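Local coordinates for protein extracellular ligand-binding receptor (Desulfitobacterium hafniense, PDB 4Q6B) that binds leucine, as well as calcium, and probably delivers amino acids to an ABC transporter for uptake, at residues G115-F120 with G314-G319; S125-A130 with E163-A168; R144-Y149 with D191-F196; G255-P260 with G323-H328; M327-F330 with D336-D339. One frame throughout, in Å; residues are numbered along the deposited sequence. Where two conformers were deposited one is given.

Interaction 1: residues G115-F120 with G314-G319; sequences GYIHVF and GLRDLG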
# COMPACT_ATOMS: atom_id res chain seq x y z
N GLY A 115 -1.26 12.05 15.68
CA GLY A 115 -2.45 12.30 16.49
C GLY A 115 -3.70 12.62 15.68
O GLY A 115 -4.70 13.09 16.25
N TYR A 116 -3.70 12.35 14.37
CA TYR A 116 -4.90 12.65 13.60
C TYR A 116 -6.01 11.68 13.99
O TYR A 116 -5.75 10.51 14.34
CB TYR A 116 -4.63 12.38 12.12
CG TYR A 116 -3.54 13.16 11.45
CD1 TYR A 116 -3.29 14.47 11.77
CD2 TYR A 116 -2.78 12.55 10.44
CE1 TYR A 116 -2.25 15.22 11.08
CE2 TYR A 116 -1.77 13.25 9.79
CZ TYR A 116 -1.53 14.57 10.09
OH TYR A 116 -0.52 15.22 9.35
N ILE A 117 -7.26 12.15 13.85
CA ILE A 117 -8.44 11.36 14.19
C ILE A 117 -9.23 10.96 12.94
O ILE A 117 -10.06 10.03 13.02
CB ILE A 117 -9.40 12.21 15.03
CG1 ILE A 117 -8.82 12.52 16.39
CG2 ILE A 117 -10.70 11.50 15.24
CD1 ILE A 117 -9.71 13.55 17.11
N HIS A 118 -9.07 11.67 11.82
CA HIS A 118 -9.92 11.45 10.65
C HIS A 118 -9.20 10.75 9.51
O HIS A 118 -9.62 10.74 8.35
CB HIS A 118 -10.46 12.81 10.17
CG HIS A 118 -11.30 13.49 11.19
ND1 HIS A 118 -12.62 13.14 11.41
CD2 HIS A 118 -11.01 14.48 12.08
CE1 HIS A 118 -13.10 13.88 12.39
NE2 HIS A 118 -12.16 14.70 12.81
N VAL A 119 -8.06 10.20 9.85
CA VAL A 119 -7.10 9.78 8.81
C VAL A 119 -6.86 8.28 8.92
O VAL A 119 -6.54 7.76 9.99
CB VAL A 119 -5.77 10.55 9.00
CG1 VAL A 119 -4.68 10.05 8.06
CG2 VAL A 119 -5.98 12.06 8.80
N PHE A 120 -6.98 7.58 7.80
CA PHE A 120 -6.98 6.09 7.79
C PHE A 120 -6.20 5.57 6.62
O PHE A 120 -5.98 6.29 5.68
CB PHE A 120 -8.42 5.56 7.68
CG PHE A 120 -9.32 5.94 8.84
CD1 PHE A 120 -9.50 5.06 9.88
CD2 PHE A 120 -9.94 7.20 8.90
CE1 PHE A 120 -10.32 5.39 10.97
CE2 PHE A 120 -10.78 7.53 9.95
CZ PHE A 120 -10.97 6.61 11.00
N GLY A 314 -17.50 6.32 12.86
CA GLY A 314 -18.29 5.27 12.24
C GLY A 314 -17.41 4.22 11.58
O GLY A 314 -17.75 3.04 11.62
N LEU A 315 -16.29 4.64 10.99
CA LEU A 315 -15.35 3.66 10.43
C LEU A 315 -14.73 2.76 11.48
O LEU A 315 -14.58 1.52 11.29
CB LEU A 315 -14.22 4.34 9.64
CG LEU A 315 -14.60 4.86 8.24
CD1 LEU A 315 -13.46 5.72 7.75
CD2 LEU A 315 -14.88 3.73 7.27
N ARG A 316 -14.37 3.35 12.62
CA ARG A 316 -13.87 2.56 13.74
C ARG A 316 -14.93 1.61 14.31
O ARG A 316 -14.63 0.47 14.67
CB ARG A 316 -13.31 3.50 14.82
CG ARG A 316 -11.99 4.17 14.35
CD ARG A 316 -11.36 5.01 15.44
NE ARG A 316 -10.08 5.48 14.92
CZ ARG A 316 -9.87 6.67 14.37
NH1 ARG A 316 -10.83 7.59 14.33
NH2 ARG A 316 -8.66 6.93 13.89
N ASP A 317 -16.17 2.06 14.31
CA ASP A 317 -17.28 1.28 14.85
C ASP A 317 -17.58 0.04 14.01
O ASP A 317 -18.24 -0.89 14.51
CB ASP A 317 -18.54 2.15 14.94
CG ASP A 317 -18.53 3.08 16.17
OD1 ASP A 317 -19.37 4.01 16.21
OD2 ASP A 317 -17.70 2.87 17.08
N LEU A 318 -17.11 0.00 12.77
CA LEU A 318 -17.32 -1.22 11.96
C LEU A 318 -16.63 -2.43 12.59
O LEU A 318 -17.11 -3.56 12.45
CB LEU A 318 -16.84 -1.03 10.53
CG LEU A 318 -17.74 -0.04 9.80
CD1 LEU A 318 -17.21 0.26 8.42
CD2 LEU A 318 -19.18 -0.50 9.75
N GLY A 319 -15.51 -2.21 13.28
CA GLY A 319 -14.82 -3.33 13.91
C GLY A 319 -14.25 -4.12 12.74
O GLY A 319 -14.02 -3.55 11.68
O HOH W 1 -6.98 8.93 12.42

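Interaction 2: residues S125-A130 with E163-A168; sequences SDQEIA and EDYARA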
# COMPACT_ATOMS: atom_id res chain seq x y z
N SER A 125 0.88 -1.17 6.85
CA SER A 125 1.97 -0.20 6.82
C SER A 125 3.26 -0.94 6.55
O SER A 125 3.31 -2.19 6.60
CB SER A 125 2.14 0.48 8.17
OG SER A 125 2.75 -0.40 9.10
N ASP A 126 4.29 -0.16 6.28
CA ASP A 126 5.66 -0.70 6.06
C ASP A 126 6.13 -1.56 7.21
O ASP A 126 6.87 -2.52 7.00
CB ASP A 126 6.69 0.43 5.90
CG ASP A 126 6.50 1.22 4.63
OD1 ASP A 126 5.96 0.67 3.64
OD2 ASP A 126 6.90 2.43 4.63
N GLN A 127 5.77 -1.17 8.41
CA GLN A 127 6.14 -1.90 9.62
C GLN A 127 5.50 -3.28 9.66
O GLN A 127 6.15 -4.28 10.01
CB GLN A 127 5.83 -1.05 10.85
CG GLN A 127 5.70 -1.84 12.13
CD GLN A 127 5.62 -0.95 13.34
OE1 GLN A 127 5.50 0.28 13.21
NE2 GLN A 127 5.70 -1.55 14.53
N GLU A 128 4.23 -3.37 9.27
CA GLU A 128 3.56 -4.69 9.25
C GLU A 128 4.09 -5.61 8.13
O GLU A 128 4.26 -6.81 8.32
CB GLU A 128 2.05 -4.49 9.10
CG GLU A 128 1.28 -5.78 9.13
CD GLU A 128 1.56 -6.62 10.40
OE1 GLU A 128 1.90 -6.04 11.46
OE2 GLU A 128 1.42 -7.87 10.32
N ILE A 129 4.40 -5.02 6.98
CA ILE A 129 5.00 -5.74 5.87
C ILE A 129 6.36 -6.29 6.30
O ILE A 129 6.65 -7.47 6.09
CB ILE A 129 5.14 -4.77 4.67
CG1 ILE A 129 3.75 -4.57 4.05
CG2 ILE A 129 6.15 -5.25 3.64
CD1 ILE A 129 3.66 -3.27 3.17
N ALA A 130 7.16 -5.44 6.95
CA ALA A 130 8.50 -5.85 7.45
C ALA A 130 8.39 -7.00 8.44
O ALA A 130 9.16 -7.95 8.36
CB ALA A 130 9.26 -4.65 8.09
N GLU A 163 15.23 -4.51 10.14
CA GLU A 163 16.36 -4.95 10.98
C GLU A 163 15.89 -5.39 12.38
O GLU A 163 16.32 -6.41 12.91
CB GLU A 163 17.42 -3.81 11.08
CG GLU A 163 18.52 -4.12 12.08
CD GLU A 163 19.89 -3.55 11.69
OE1 GLU A 163 19.95 -2.60 10.88
OE2 GLU A 163 20.91 -4.07 12.20
N ASP A 164 14.98 -4.62 12.98
CA ASP A 164 14.47 -4.93 14.32
C ASP A 164 13.67 -6.22 14.32
O ASP A 164 13.87 -7.09 15.17
CB ASP A 164 13.64 -3.78 14.86
CG ASP A 164 14.48 -2.53 15.12
OD1 ASP A 164 13.90 -1.44 15.30
OD2 ASP A 164 15.73 -2.62 15.10
N TYR A 165 12.78 -6.39 13.36
CA TYR A 165 12.04 -7.66 13.34
C TYR A 165 12.92 -8.85 12.96
O TYR A 165 12.76 -9.96 13.51
CB TYR A 165 10.83 -7.57 12.42
CG TYR A 165 9.74 -6.75 13.01
CD1 TYR A 165 9.11 -7.13 14.19
CD2 TYR A 165 9.31 -5.59 12.38
CE1 TYR A 165 8.08 -6.36 14.73
CE2 TYR A 165 8.29 -4.82 12.91
CZ TYR A 165 7.68 -5.20 14.07
OH TYR A 165 6.66 -4.44 14.62
N ALA A 166 13.86 -8.64 12.03
CA ALA A 166 14.76 -9.73 11.62
C ALA A 166 15.60 -10.16 12.82
O ALA A 166 15.75 -11.34 13.07
CB ALA A 166 15.66 -9.27 10.46
N ARG A 167 16.01 -9.20 13.66
CA ARG A 167 16.85 -9.54 14.80
C ARG A 167 16.11 -10.44 15.80
O ARG A 167 16.68 -11.39 16.34
CB ARG A 167 17.36 -8.26 15.47
CG ARG A 167 18.12 -8.50 16.79
CD ARG A 167 18.47 -7.18 17.50
NE ARG A 167 19.27 -6.32 16.64
CZ ARG A 167 18.91 -5.09 16.25
NH1 ARG A 167 17.75 -4.57 16.65
NH2 ARG A 167 19.72 -4.39 15.46
N ALA A 168 14.82 -10.16 15.98
CA ALA A 168 13.98 -10.98 16.86
C ALA A 168 13.76 -12.39 16.32
O ALA A 168 13.43 -13.32 17.07
CB ALA A 168 12.63 -10.27 17.07

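Interaction 3: residues R144-Y149 with D191-F196; sequences RMVIYY and DKWQAF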
# COMPACT_ATOMS: atom_id res chain seq x y z
N ARG A 144 21.74 -14.54 7.83
CA ARG A 144 22.70 -13.43 7.68
C ARG A 144 22.31 -12.64 6.43
O ARG A 144 22.42 -13.15 5.33
CB ARG A 144 24.13 -13.97 7.51
CG ARG A 144 24.57 -14.94 8.63
CD ARG A 144 26.10 -15.06 8.81
NE ARG A 144 26.41 -14.46 10.11
CZ ARG A 144 27.43 -13.64 10.39
NH1 ARG A 144 28.34 -13.32 9.48
NH2 ARG A 144 27.54 -13.16 11.62
N MSE A 145 21.80 -11.42 6.58
CA MSE A 145 21.25 -10.72 5.42
C MSE A 145 21.88 -9.33 5.26
O MSE A 145 22.49 -8.76 6.20
CB MSE A 145 19.72 -10.61 5.53
CG MSE A 145 19.01 -11.98 5.36
SE MSE A 145 17.12 -11.74 5.36
CE MSE A 145 16.94 -10.77 3.66
N VAL A 146 21.73 -8.76 4.07
CA VAL A 146 22.21 -7.40 3.76
C VAL A 146 21.00 -6.50 3.48
O VAL A 146 20.02 -6.96 2.94
CB VAL A 146 23.15 -7.40 2.52
CG1 VAL A 146 23.42 -5.97 1.98
CG2 VAL A 146 24.51 -8.04 2.86
N ILE A 147 21.06 -5.22 3.86
CA ILE A 147 19.95 -4.31 3.57
C ILE A 147 20.48 -3.21 2.66
O ILE A 147 21.44 -2.51 3.00
CB ILE A 147 19.36 -3.67 4.85
CG1 ILE A 147 18.68 -4.73 5.74
CG2 ILE A 147 18.28 -2.59 4.50
CD1 ILE A 147 18.24 -4.13 7.09
N TYR A 148 19.86 -3.04 1.48
CA TYR A 148 20.16 -1.91 0.58
C TYR A 148 19.05 -0.92 0.82
O TYR A 148 17.88 -1.27 0.67
CB TYR A 148 20.11 -2.37 -0.89
CG TYR A 148 20.36 -1.29 -1.92
CD1 TYR A 148 21.38 -0.34 -1.76
CD2 TYR A 148 19.62 -1.26 -3.09
CE1 TYR A 148 21.63 0.66 -2.76
CE2 TYR A 148 19.85 -0.31 -4.07
CZ TYR A 148 20.87 0.64 -3.91
OH TYR A 148 21.10 1.61 -4.87
N TYR A 149 19.36 0.31 1.22
CA TYR A 149 18.27 1.21 1.61
C TYR A 149 18.43 2.62 1.04
O TYR A 149 19.53 2.99 0.65
CB TYR A 149 18.13 1.26 3.14
CG TYR A 149 19.27 1.97 3.81
CD1 TYR A 149 19.16 3.30 4.22
CD2 TYR A 149 20.47 1.31 4.02
CE1 TYR A 149 20.22 3.96 4.78
CE2 TYR A 149 21.54 1.96 4.60
CZ TYR A 149 21.40 3.26 4.99
OH TYR A 149 22.47 3.91 5.57
N ASP A 191 31.85 -9.58 -2.83
CA ASP A 191 32.96 -10.31 -2.22
C ASP A 191 32.99 -10.21 -0.68
O ASP A 191 33.20 -11.23 0.04
CB ASP A 191 34.29 -9.89 -2.83
CG ASP A 191 34.53 -10.54 -4.19
OD1 ASP A 191 33.93 -11.60 -4.47
OD2 ASP A 191 35.36 -10.00 -4.96
N LYS A 192 32.72 -9.02 -0.16
CA LYS A 192 32.68 -8.82 1.27
C LYS A 192 31.49 -9.55 1.87
O LYS A 192 31.63 -10.25 2.88
CB LYS A 192 32.61 -7.33 1.61
CG LYS A 192 32.46 -7.07 3.08
CD LYS A 192 32.50 -5.59 3.39
CE LYS A 192 31.24 -4.90 2.91
NZ LYS A 192 30.90 -3.78 3.85
N TRP A 193 30.33 -9.41 1.24
CA TRP A 193 29.14 -10.13 1.69
C TRP A 193 29.32 -11.67 1.69
O TRP A 193 28.83 -12.37 2.58
CB TRP A 193 27.96 -9.75 0.80
CG TRP A 193 27.64 -8.30 0.81
CD1 TRP A 193 27.97 -7.38 1.77
CD2 TRP A 193 26.93 -7.59 -0.21
NE1 TRP A 193 27.49 -6.14 1.40
CE2 TRP A 193 26.82 -6.25 0.21
CE3 TRP A 193 26.34 -7.96 -1.43
CZ2 TRP A 193 26.18 -5.27 -0.57
CZ3 TRP A 193 25.69 -6.99 -2.20
CH2 TRP A 193 25.64 -5.67 -1.78
N GLN A 194 30.02 -12.20 0.70
CA GLN A 194 30.27 -13.65 0.71
C GLN A 194 31.11 -14.03 1.93
O GLN A 194 30.86 -15.06 2.56
CB GLN A 194 30.94 -14.10 -0.58
CG GLN A 194 29.99 -14.02 -1.78
CD GLN A 194 30.71 -14.25 -3.09
OE1 GLN A 194 30.57 -13.48 -4.04
NE2 GLN A 194 31.51 -15.31 -3.15
N ALA A 195 32.08 -13.19 2.27
CA ALA A 195 32.95 -13.49 3.40
C ALA A 195 32.16 -13.46 4.72
O ALA A 195 32.52 -14.14 5.70
CB ALA A 195 34.15 -12.50 3.42
N PHE A 196 31.08 -12.67 4.75
CA PHE A 196 30.21 -12.56 5.91
C PHE A 196 29.14 -13.63 5.90
O PHE A 196 28.32 -13.70 6.82
CB PHE A 196 29.43 -11.23 5.94
CG PHE A 196 30.26 -10.02 6.23
CD1 PHE A 196 31.44 -10.11 6.96
CD2 PHE A 196 29.86 -8.79 5.77
CE1 PHE A 196 32.20 -8.99 7.21
CE2 PHE A 196 30.61 -7.66 6.03
CZ PHE A 196 31.78 -7.77 6.75

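Interaction 4: residues G255-P260 with G323-H328; sequences GSFFNP and GVMGMH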
# COMPACT_ATOMS: atom_id res chain seq x y z
N GLY A 255 6.63 -8.11 -0.47
CA GLY A 255 5.66 -8.00 0.60
C GLY A 255 4.66 -6.95 0.18
O GLY A 255 4.99 -5.82 -0.05
N SER A 256 3.41 -7.36 0.09
CA SER A 256 2.38 -6.55 -0.52
C SER A 256 1.05 -6.92 0.09
O SER A 256 1.01 -7.33 1.22
CB SER A 256 2.35 -6.74 -2.03
OG SER A 256 1.55 -5.75 -2.62
N PHE A 257 -0.01 -6.67 -0.65
CA PHE A 257 -1.36 -6.99 -0.24
C PHE A 257 -2.23 -7.35 -1.45
O PHE A 257 -1.87 -7.08 -2.58
CB PHE A 257 -1.96 -5.82 0.54
CG PHE A 257 -1.93 -4.53 -0.21
CD1 PHE A 257 -0.92 -3.63 -0.02
CD2 PHE A 257 -2.90 -4.25 -1.14
CE1 PHE A 257 -0.87 -2.46 -0.74
CE2 PHE A 257 -2.86 -3.08 -1.86
CZ PHE A 257 -1.85 -2.19 -1.65
N PHE A 258 -3.35 -8.00 -1.18
CA PHE A 258 -4.29 -8.51 -2.17
C PHE A 258 -3.83 -9.83 -2.78
O PHE A 258 -2.83 -9.89 -3.46
CB PHE A 258 -4.68 -7.52 -3.27
CG PHE A 258 -5.70 -8.08 -4.23
CD1 PHE A 258 -6.91 -8.54 -3.77
CD2 PHE A 258 -5.44 -8.17 -5.58
CE1 PHE A 258 -7.85 -9.08 -4.62
CE2 PHE A 258 -6.36 -8.69 -6.44
CZ PHE A 258 -7.57 -9.14 -5.96
N ASN A 259 -4.59 -10.87 -2.52
CA ASN A 259 -4.33 -12.18 -3.13
C ASN A 259 -5.53 -12.55 -3.98
O ASN A 259 -6.60 -12.87 -3.44
CB ASN A 259 -4.14 -13.21 -2.04
CG ASN A 259 -3.86 -14.60 -2.60
OD1 ASN A 259 -3.95 -14.82 -3.83
ND2 ASN A 259 -3.52 -15.54 -1.72
N PRO A 260 -5.40 -12.50 -5.32
CA PRO A 260 -6.55 -12.80 -6.17
C PRO A 260 -6.91 -14.27 -6.21
O PRO A 260 -7.92 -14.63 -6.81
CB PRO A 260 -6.09 -12.34 -7.56
CG PRO A 260 -4.59 -12.40 -7.50
CD PRO A 260 -4.18 -12.16 -6.09
N GLY A 323 -13.51 -7.68 3.34
CA GLY A 323 -13.40 -7.05 2.03
C GLY A 323 -12.74 -8.03 1.05
O GLY A 323 -12.45 -9.16 1.41
N VAL A 324 -12.46 -7.56 -0.16
CA VAL A 324 -11.82 -8.43 -1.14
C VAL A 324 -10.37 -8.69 -0.80
O VAL A 324 -9.79 -9.69 -1.22
CB VAL A 324 -11.94 -7.85 -2.57
CG1 VAL A 324 -13.39 -7.47 -2.85
CG2 VAL A 324 -10.98 -6.66 -2.79
N MSE A 325 -9.78 -7.79 -0.02
CA MSE A 325 -8.37 -7.95 0.37
C MSE A 325 -8.21 -8.93 1.54
O MSE A 325 -7.10 -9.38 1.83
CB MSE A 325 -7.82 -6.59 0.77
CG MSE A 325 -7.66 -5.67 -0.40
SE MSE A 325 -7.04 -3.93 0.27
CE MSE A 325 -5.49 -4.54 1.34
N GLY A 326 -9.30 -9.21 2.23
CA GLY A 326 -9.23 -9.92 3.51
C GLY A 326 -9.98 -9.15 4.62
O GLY A 326 -10.86 -8.32 4.35
N MSE A 327 -9.61 -9.40 5.87
CA MSE A 327 -10.31 -8.73 6.94
C MSE A 327 -9.65 -7.42 7.32
O MSE A 327 -8.44 -7.39 7.60
CB MSE A 327 -10.50 -9.62 8.16
CG MSE A 327 -11.32 -8.91 9.20
SE MSE A 327 -10.17 -8.09 10.53
CE MSE A 327 -10.24 -9.58 11.76
N HIS A 328 -10.45 -6.36 7.30
CA HIS A 328 -10.01 -5.01 7.64
C HIS A 328 -10.41 -4.68 9.06
O HIS A 328 -11.44 -5.12 9.52
CB HIS A 328 -10.69 -3.99 6.71
CG HIS A 328 -10.20 -4.03 5.28
ND1 HIS A 328 -9.08 -3.34 4.84
CD2 HIS A 328 -10.71 -4.66 4.19
CE1 HIS A 328 -8.92 -3.55 3.54
NE2 HIS A 328 -9.89 -4.34 3.12
O HOH W 2 -4.68 -8.12 1.25
O HOH W 3 -7.40 -11.10 -1.32

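Interaction 5: residues M327-F330 with D336-D339; sequences MHRF and DIGD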
# COMPACT_ATOMS: atom_id res chain seq x y z
N MSE A 327 -9.61 -9.40 5.87
CA MSE A 327 -10.31 -8.73 6.94
C MSE A 327 -9.65 -7.42 7.32
O MSE A 327 -8.44 -7.39 7.60
CB MSE A 327 -10.50 -9.62 8.16
CG MSE A 327 -11.32 -8.91 9.20
SE MSE A 327 -10.17 -8.09 10.53
CE MSE A 327 -10.24 -9.58 11.76
N HIS A 328 -10.45 -6.36 7.30
CA HIS A 328 -10.01 -5.01 7.64
C HIS A 328 -10.41 -4.68 9.06
O HIS A 328 -11.44 -5.12 9.52
CB HIS A 328 -10.69 -3.99 6.71
CG HIS A 328 -10.20 -4.03 5.28
ND1 HIS A 328 -9.08 -3.34 4.84
CD2 HIS A 328 -10.71 -4.66 4.19
CE1 HIS A 328 -8.92 -3.55 3.54
NE2 HIS A 328 -9.89 -4.34 3.12
N ARG A 329 -9.60 -3.90 9.77
CA ARG A 329 -10.05 -3.37 11.05
C ARG A 329 -9.21 -2.16 11.40
O ARG A 329 -7.99 -2.24 11.40
CB ARG A 329 -9.91 -4.42 12.14
CG ARG A 329 -10.42 -3.93 13.46
CD ARG A 329 -10.26 -4.99 14.51
NE ARG A 329 -11.07 -4.56 15.67
CZ ARG A 329 -11.48 -5.37 16.65
NH1 ARG A 329 -12.20 -4.88 17.66
NH2 ARG A 329 -11.20 -6.67 16.60
N PHE A 330 -9.86 -1.05 11.68
CA PHE A 330 -9.12 0.20 11.98
C PHE A 330 -8.89 0.33 13.46
O PHE A 330 -9.79 0.06 14.26
CB PHE A 330 -9.90 1.41 11.50
CG PHE A 330 -10.07 1.44 10.05
CD1 PHE A 330 -8.97 1.50 9.22
CD2 PHE A 330 -11.34 1.48 9.50
CE1 PHE A 330 -9.12 1.55 7.87
CE2 PHE A 330 -11.49 1.56 8.13
CZ PHE A 330 -10.36 1.59 7.32
N ASP A 336 -4.74 0.08 9.63
CA ASP A 336 -5.55 -1.11 9.39
C ASP A 336 -4.80 -2.28 9.98
O ASP A 336 -3.67 -2.62 9.54
CB ASP A 336 -5.80 -1.29 7.88
CG ASP A 336 -7.01 -2.18 7.59
OD1 ASP A 336 -7.30 -3.11 8.39
OD2 ASP A 336 -7.68 -1.96 6.54
N ILE A 337 -5.37 -2.89 11.01
CA ILE A 337 -4.63 -3.92 11.70
C ILE A 337 -5.08 -5.30 11.24
O ILE A 337 -4.67 -6.28 11.83
CB ILE A 337 -4.73 -3.81 13.25
CG1 ILE A 337 -6.18 -3.92 13.75
CG2 ILE A 337 -4.12 -2.49 13.72
CD1 ILE A 337 -6.33 -3.94 15.31
N GLY A 338 -5.88 -5.36 10.18
CA GLY A 338 -6.33 -6.66 9.68
C GLY A 338 -5.16 -7.47 9.15
O GLY A 338 -4.13 -6.88 8.81
N ASP A 339 -5.29 -8.79 9.07
CA ASP A 339 -4.21 -9.59 8.46
C ASP A 339 -4.30 -9.50 6.93
O ASP A 339 -4.85 -10.37 6.25
CB ASP A 339 -4.22 -11.05 8.94
CG ASP A 339 -2.82 -11.67 8.93
OD1 ASP A 339 -2.02 -11.32 8.02
OD2 ASP A 339 -2.50 -12.46 9.85

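Interaction 1: residues G115-F120 with G314-G319
Arg316 and Leu315 of helix 311-317 meet Phe120 and Ile117 in a mixed polar and apolar contact at the edge of the five-stranded parallel sheet, where strand 119-121 is an outermost strand. Arg316 runs extended from CG to NE and ends against the ring of Phe120, with Phe120 CZ lying over one face of the guanidinium, 3.5 Å from NH1; the two planes are 38° apart. In its own plane the same group donates from NH1 to Ile117 O at 2.9 Å, a nearly straight bond of 171°. NH2 donates to a water 3.0 Å away, which also accepts from Val119 N and is hydrogen-bonded to Tyr116 O, so the guanidinium is tied to Ile117 directly and to Tyr116 and Val119 through the water. Such a helix laid beside an edge strand belongs to the α/β lobe of a type I periplasmic binding protein. Leu315 supplies the apolar half: its CD1 sits over one face of the Phe120 ring, 4.0 Å from the centroid, a CH-pi contact. Phe120 CG is anti to its carbonyl carbon (chi1 -63°), which turns the ring to the helix. Arg316 NE is taken by Asp331 O, and Phe330 packs edge-to-face with Phe120.

Interaction 2: residues S125-A130 with E163-A168
Gln127 and Tyr165 make the polar part of this helix-to-helix contact, a hydrogen bond from NE2 of the amide to the phenol OH, 3.0 Å long with an angle of 161° at the hydrogen. The acceptor lies in the amide plane, while that plane and the ring are turned 45° from each other. Gln127 has CG anti to the backbone N (chi1 159°) and stays extended beyond it, a shape that carries the amide across to the phenol.

The apolar part is looser. Gln127 CG comes within 4.0 Å of Tyr165 CE2, and Ala130 CB approaches Tyr165 CD2 at 4.4 Å. Replacing Tyr165 by an alanine would probably leave the amide of Gln127 without this partner and open a gap beside Ala130.

Within each helix there are further bonds. Ser125 OG caps the first through weak bonds from Gln127 N and Glu128 N, and on the second Arg167 joins Asp164 and Glu163 in a salt-bridge network. Helices 126-139 and 153-168 lie next to each other with strand 144-149 between them in sequence; Leu158 and Ala161 extend the packing on Ala130, Ala134 adds to that on Tyr165, and Asp126 reaches back to Thr107 of the leucine pocket.

Interaction 3: residues R144-Y149 with D191-F196
Val146 on strand 144-149 lays its two methyls on one face of the indole of Trp193, and Arg144 at the start of the same strand reaches the carbonyl of Phe196, near the end of helix 183-195. The contact thus joins a strand of the large mixed sheet of the second lobe to a helix that covers it. Trp193 leaves its CB with CG anti to the carbonyl carbon (chi1 -59°), a choice that swings the indole over the valine. CG then meets Val146 CG2 at 3.8 Å, and CD1 meets the same methyl at 3.7 Å. That methyl stands almost directly above the five-membered ring, 3.6 Å from its centroid and 7° off the normal, a clear CH-pi contact. Further along, Trp193 CE2 and CZ2 pass to the other branch, Val146 CG1, each at 3.8 Å. NE1, the polar atom of the ring, turns to Asp175 OD2, to which it donates a hydrogen bond.

Beyond the indole, Arg144 NH1 donates to Phe196 O at 2.7 Å with an angle of 157°. The oxygen lies close to the guanidinium plane, although the donor is tilted from the plane of the carbonyl.

Asp175 binds calcium together with Arg176, and its OD2 also forms a salt bridge with Lys192. The valine covers one face of the indole while the aspartate takes its N-H; Trp193 is therefore placed like a second-shell residue and may steady the Asp175 side chain.

Interaction 4: residues G255-P260 with G323-H328
The hinge region between the two lobes of a type I periplasmic binding fold holds this contact: strand 253-257 leaves the sheet of the second lobe and runs past the tight turn of the 321-328 β-hairpin. Gly323 and Gly326 close that turn through paired backbone bonds, with Val324 and Met325 at its tip.

Met325, a selenomethionine here, bends at its last torsion and lays its CE methyl beside Phe257, 3.6 Å from CD2. Its SE lies obliquely to the ring, 5.3 Å from the centroid, a Met-aromatic contact. Phe257 holds CG in the crowded position between its backbone N and carbonyl carbon (chi1 55°), which sets CG and CD2 of the ring beside that methyl. Phe258 offers its edge to the turn, with Val324 O near the ring plane and 4.0 Å from CE1, while Val324 CG2 is a more distant apolar neighbour.

Two waters bridge the backbones. One accepts from Phe258 N at 2.8 Å and donates to Met325 O at 2.8 Å; the other accepts from Asn259 N at 3.1 Å and donates to Val324 O at 2.8 Å, without direct backbone pairing. Asp291 receives Val324 N and Met325 N, and Lys344 NZ binds the carbonyls of Phe257 and Phe258. Phe257 CB itself lies 3.8 Å from Met325 CE.

Interaction 5: residues M327-F330 with D336-D339
A single antiparallel β-bridge between Phe330 and Asp336 closes the short loop that follows strand 326-328, and the carboxylate of Asp336 holds its two sides together. OD2 accepts from His328 ND1 at 2.6 Å, nearly straight at 171°. It is met on the syn side and lies in the imidazole plane, while the ring and carboxylate planes are 43° apart. OD1 is gripped twice: Arg329 N reaches it at 2.8 Å from the syn side, and Gly338 N at 3.2 Å from the anti side, the two coming from opposite faces. Asp336 CG is anti to its backbone N (chi1 -159°), which folds the carboxylate back toward 327-330.

Backbone pairing adds Ile337 N to Arg329 O at 2.7 Å, and Ile337 CG1 lies alongside Arg329 CB at 4.1 Å. Gly338 CA makes a CA-H...O contact with Met327 O at 3.1 Å, where a β-carbon would clash. His328 NE2 is hydrogen-bonded to Asp291, so the ring is held at both nitrogens. With an alanine at position 336, His328 ND1 and the two amides would probably lose the carboxylate oxygens they bond to, leaving the imidazole held at NE2 alone. The bond from Gly338 N to Asp336 OD1, two residues back, defines an Asx turn.

In the fold
Interactions 4 and 5 share Met327 and His328 and lie about 10 Å apart between centres, linking the hairpin turn to the loop behind it. Interaction 5 in turn touches interaction 1, where Phe330 CD1 meets Phe120 CD1 at 3.7 Å. In the other lobe interactions 2 and 3 touch through Glu163 CB and Ile147 CD1 at 4.1 Å, and interaction 2 reaches interaction 4 through Ile129 CG2 and Gly255 O at 3.9 Å. Interactions 1 and 3 stand about 41 Å apart between centres, on opposite sides of the chain's centre. Bound leucine lies between: about 7 Å from the side chain of Phe257, about 12 Å from that of Gln127 and about 13 Å from that of Asp336.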